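Local coordinates for protein putative phthiocerol dimycocerosate transporter LppX (Mycobacterium tuberculosis, PDB 2BYO) that probably carries phthiocerol dimycocerosate lipids from the cell membrane to the outer membrane, with a large hydrophobic cavity able to hold one such molecule, at residues S143-T148 / I173-S178. Residues are numbered along the deposited sequence; the frame is centred on the assembly and turned at random.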
ATOM      1  N   SER A 143     -16.492  -0.420 -10.141  1.00 32.68           N
ATOM      2  CA  SER A 143     -16.939  -1.730  -9.680  1.00 33.17           C
ATOM      3  C   SER A 143     -15.736  -2.645  -9.468  1.00 31.21           C
ATOM      4  O   SER A 143     -14.923  -2.853 -10.383  1.00 30.41           O
ATOM      5  CB  SER A 143     -17.887  -2.376 -10.688  1.00 35.98           C
ATOM      6  OG  SER A 143     -19.051  -1.586 -10.873  1.00 39.76           O
ATOM      7  N   THR A 144     -15.629  -3.191  -8.260  1.00 29.16           N
ATOM      8  CA  THR A 144     -14.482  -4.000  -7.886  1.00 28.58           C
ATOM      9  C   THR A 144     -14.916  -5.317  -7.274  1.00 28.77           C
ATOM     10  O   THR A 144     -15.973  -5.405  -6.678  1.00 29.82           O
ATOM     11  CB  THR A 144     -13.558  -3.294  -6.861  1.00 27.25           C
ATOM     12  OG1 THR A 144     -14.224  -3.163  -5.606  1.00 27.99           O
ATOM     13  CG2 THR A 144     -13.108  -1.930  -7.339  1.00 27.40           C
ATOM     14  N   THR A 145     -14.080  -6.334  -7.444  1.00 28.46           N
ATOM     15  CA  THR A 145     -14.255  -7.622  -6.797  1.00 28.24           C
ATOM     16  C   THR A 145     -13.550  -7.539  -5.456  1.00 27.27           C
ATOM     17  O   THR A 145     -12.353  -7.224  -5.399  1.00 24.87           O
ATOM     18  CB  THR A 145     -13.605  -8.728  -7.642  1.00 29.75           C
ATOM     19  OG1 THR A 145     -14.176  -8.735  -8.961  1.00 29.82           O
ATOM     20  CG2 THR A 145     -13.784 -10.072  -7.000  1.00 30.56           C
ATOM     21  N   LYS A 146     -14.297  -7.791  -4.386  1.00 26.99           N
ATOM     22  CA  LYS A 146     -13.760  -7.788  -3.039  1.00 27.58           C
ATOM     23  C   LYS A 146     -13.358  -9.209  -2.687  1.00 27.73           C
ATOM     24  O   LYS A 146     -14.171 -10.118  -2.774  1.00 28.02           O
ATOM     25  CB  LYS A 146     -14.801  -7.271  -2.047  1.00 29.05           C
ATOM     26  CG  LYS A 146     -14.298  -7.158  -0.620  1.00 29.00           C
ATOM     27  CD  LYS A 146     -15.439  -6.825   0.332  1.00 31.97           C
ATOM     28  CE  LYS A 146     -14.941  -6.657   1.773  1.00 34.03           C
ATOM     29  NZ  LYS A 146     -16.062  -6.393   2.715  1.00 34.47           N
ATOM     30  N   ILE A 147     -12.093  -9.396  -2.331  1.00 26.30           N
ATOM     31  CA  ILE A 147     -11.578 -10.698  -1.949  1.00 26.84           C
ATOM     32  C   ILE A 147     -10.840 -10.544  -0.638  1.00 26.75           C
ATOM     33  O   ILE A 147      -9.932  -9.725  -0.526  1.00 24.84           O
ATOM     34  CB  ILE A 147     -10.620 -11.298  -3.008  1.00 27.58           C
ATOM     35  CG1 ILE A 147     -11.324 -11.407  -4.357  1.00 27.91           C
ATOM     36  CG2 ILE A 147     -10.125 -12.698  -2.564  1.00 28.79           C
ATOM     37  CD1 ILE A 147     -10.440 -11.888  -5.478  1.00 28.82           C
ATOM     38  N   THR A 148     -11.252 -11.328   0.351  1.00 26.95           N
ATOM     39  CA  THR A 148     -10.609 -11.349   1.649  1.00 28.87           C
ATOM     40  C   THR A 148      -9.703 -12.555   1.735  1.00 29.47           C
ATOM     41  O   THR A 148      -9.870 -13.525   1.011  1.00 30.04           O
ATOM     42  CB  THR A 148     -11.641 -11.441   2.789  1.00 30.25           C
ATOM     43  OG1 THR A 148     -12.488 -12.578   2.574  1.00 31.67           O
ATOM     44  CG2 THR A 148     -12.494 -10.192   2.841  1.00 31.83           C
ATOM     45  N   ILE A 173     -10.462  -5.367  -6.584  1.00 25.82           N
ATOM     46  CA  ILE A 173      -9.860  -5.464  -7.903  1.00 26.05           C
ATOM     47  C   ILE A 173     -10.866  -5.034  -8.944  1.00 27.00           C
ATOM     48  O   ILE A 173     -11.949  -5.608  -9.036  1.00 26.72           O
ATOM     49  CB  ILE A 173      -9.383  -6.911  -8.206  1.00 26.44           C
ATOM     50  CG1 ILE A 173      -8.317  -7.336  -7.187  1.00 26.04           C
ATOM     51  CG2 ILE A 173      -8.817  -7.017  -9.628  1.00 27.19           C
ATOM     52  CD1 ILE A 173      -8.096  -8.820  -7.137  1.00 27.99           C
ATOM     53  N   ALA A 174     -10.490  -4.034  -9.743  1.00 27.74           N
ATOM     54  CA  ALA A 174     -11.384  -3.458 -10.746  1.00 28.16           C
ATOM     55  C   ALA A 174     -11.929  -4.543 -11.663  1.00 29.63           C
ATOM     56  O   ALA A 174     -11.213  -5.497 -12.013  1.00 30.40           O
ATOM     57  CB  ALA A 174     -10.654  -2.403 -11.562  1.00 28.19           C
ATOM     58  N   GLN A 175     -13.196  -4.393 -12.048  1.00 30.51           N
ATOM     59  CA  GLN A 175     -13.843  -5.313 -12.991  1.00 31.36           C
ATOM     60  C   GLN A 175     -13.929  -4.732 -14.400  1.00 32.33           C
ATOM     61  O   GLN A 175     -14.628  -5.265 -15.242  1.00 34.43           O
ATOM     62  CB  GLN A 175     -15.242  -5.663 -12.495  1.00 31.53           C
ATOM     63  CG  GLN A 175     -15.249  -6.371 -11.147  1.00 30.63           C
ATOM     64  CD  GLN A 175     -16.630  -6.444 -10.532  1.00 32.44           C
ATOM     65  OE1 GLN A 175     -17.561  -5.774 -10.987  1.00 31.51           O
ATOM     66  NE2 GLN A 175     -16.770  -7.253  -9.481  1.00 29.32           N
ATOM     67  N   ASP A 176     -13.200  -3.652 -14.663  1.00 33.19           N
ATOM     68  CA  ASP A 176     -13.343  -2.913 -15.923  1.00 33.12           C
ATOM     69  C   ASP A 176     -12.397  -3.353 -17.044  1.00 32.76           C
ATOM     70  O   ASP A 176     -12.336  -2.706 -18.097  1.00 31.98           O
ATOM     71  CB  ASP A 176     -13.228  -1.393 -15.666  1.00 34.03           C
ATOM     72  CG  ASP A 176     -11.950  -0.994 -14.927  1.00 33.29           C
ATOM     73  OD1 ASP A 176     -10.977  -1.776 -14.856  1.00 33.18           O
ATOM     74  OD2 ASP A 176     -11.931   0.131 -14.396  1.00 35.43           O
ATOM     75  N   GLY A 177     -11.680  -4.456 -16.835  1.00 31.71           N
ATOM     76  CA  GLY A 177     -10.669  -4.927 -17.795  1.00 33.50           C
ATOM     77  C   GLY A 177      -9.233  -4.596 -17.379  1.00 32.58           C
ATOM     78  O   GLY A 177      -8.287  -5.229 -17.835  1.00 32.77           O
ATOM     79  N   SER A 178      -9.076  -3.617 -16.492  1.00 31.14           N
ATOM     80  CA  SER A 178      -7.750  -3.150 -16.073  1.00 29.70           C
ATOM     81  C   SER A 178      -7.112  -4.011 -14.986  1.00 28.34           C
ATOM     82  O   SER A 178      -5.893  -4.007 -14.833  1.00 28.52           O
ATOM     83  CB  SER A 178      -7.853  -1.736 -15.529  1.00 28.66           C
ATOM     84  OG  SER A 178      -8.579  -1.721 -14.307  1.00 26.28           O
TER
HETATM   85  O   HOH W   1     -12.093  -8.346 -10.742  1.00 30.07           O
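Gln175 reaches back across Ser143, Thr144 and Thr145 where two antiparallel neighbours of the U-shaped beta-half-barrel of LppX meet at their ends, strand 142-151 just starting as strand 167-174 gives way to a turn. The backbone ladder comes first. Thr145 and Ile173 form a hydrogen-bonded pair, Thr145 N giving to Ile173 O at 2.8 Å and Ile173 N returning a bond to Thr145 O. Thr144 and Ala174 are the non-hydrogen-bonded pair beyond it, and Gln175 N adds one more bond, to Ser143 O at 2.9 Å, past the end of the second strand.

From there the glutamine runs outward. Gln175 CB lies 3.5 Å from Ser143 O. With CG anti to the carbonyl carbon (chi1 -62°), that methylene comes beside Thr145 OG1 as well as Ser143 O. CD passes over the Thr144 carbonyl carbon, and the amide then splits. Gln175 OE1 touches Ser143 CB at 3.4 Å. Gln175 NE2 donates to Thr145 OG1 at 3.0 Å, almost straight and in the amide plane. NE2 also bonds Thr136 OG1 on strand 129-139, so this one side chain spans strand 142-151.

On the Thr145 face, Ile173 packs against Glu27 and Ser31 of helix 22-36, and its CD1 meets Ile147 CD1 at 4.2 Å; the Ile147 side chain is about 5 Å from the docosahexaenoic acid bound in the cavity. Thr144 turns to the other face with Ala174, its hydroxyl bonded to Glu137 O. A water sits 2.8 Å from Thr145 OG1, placed to donate to Ile173 O too, though it has more acceptors in reach than protons.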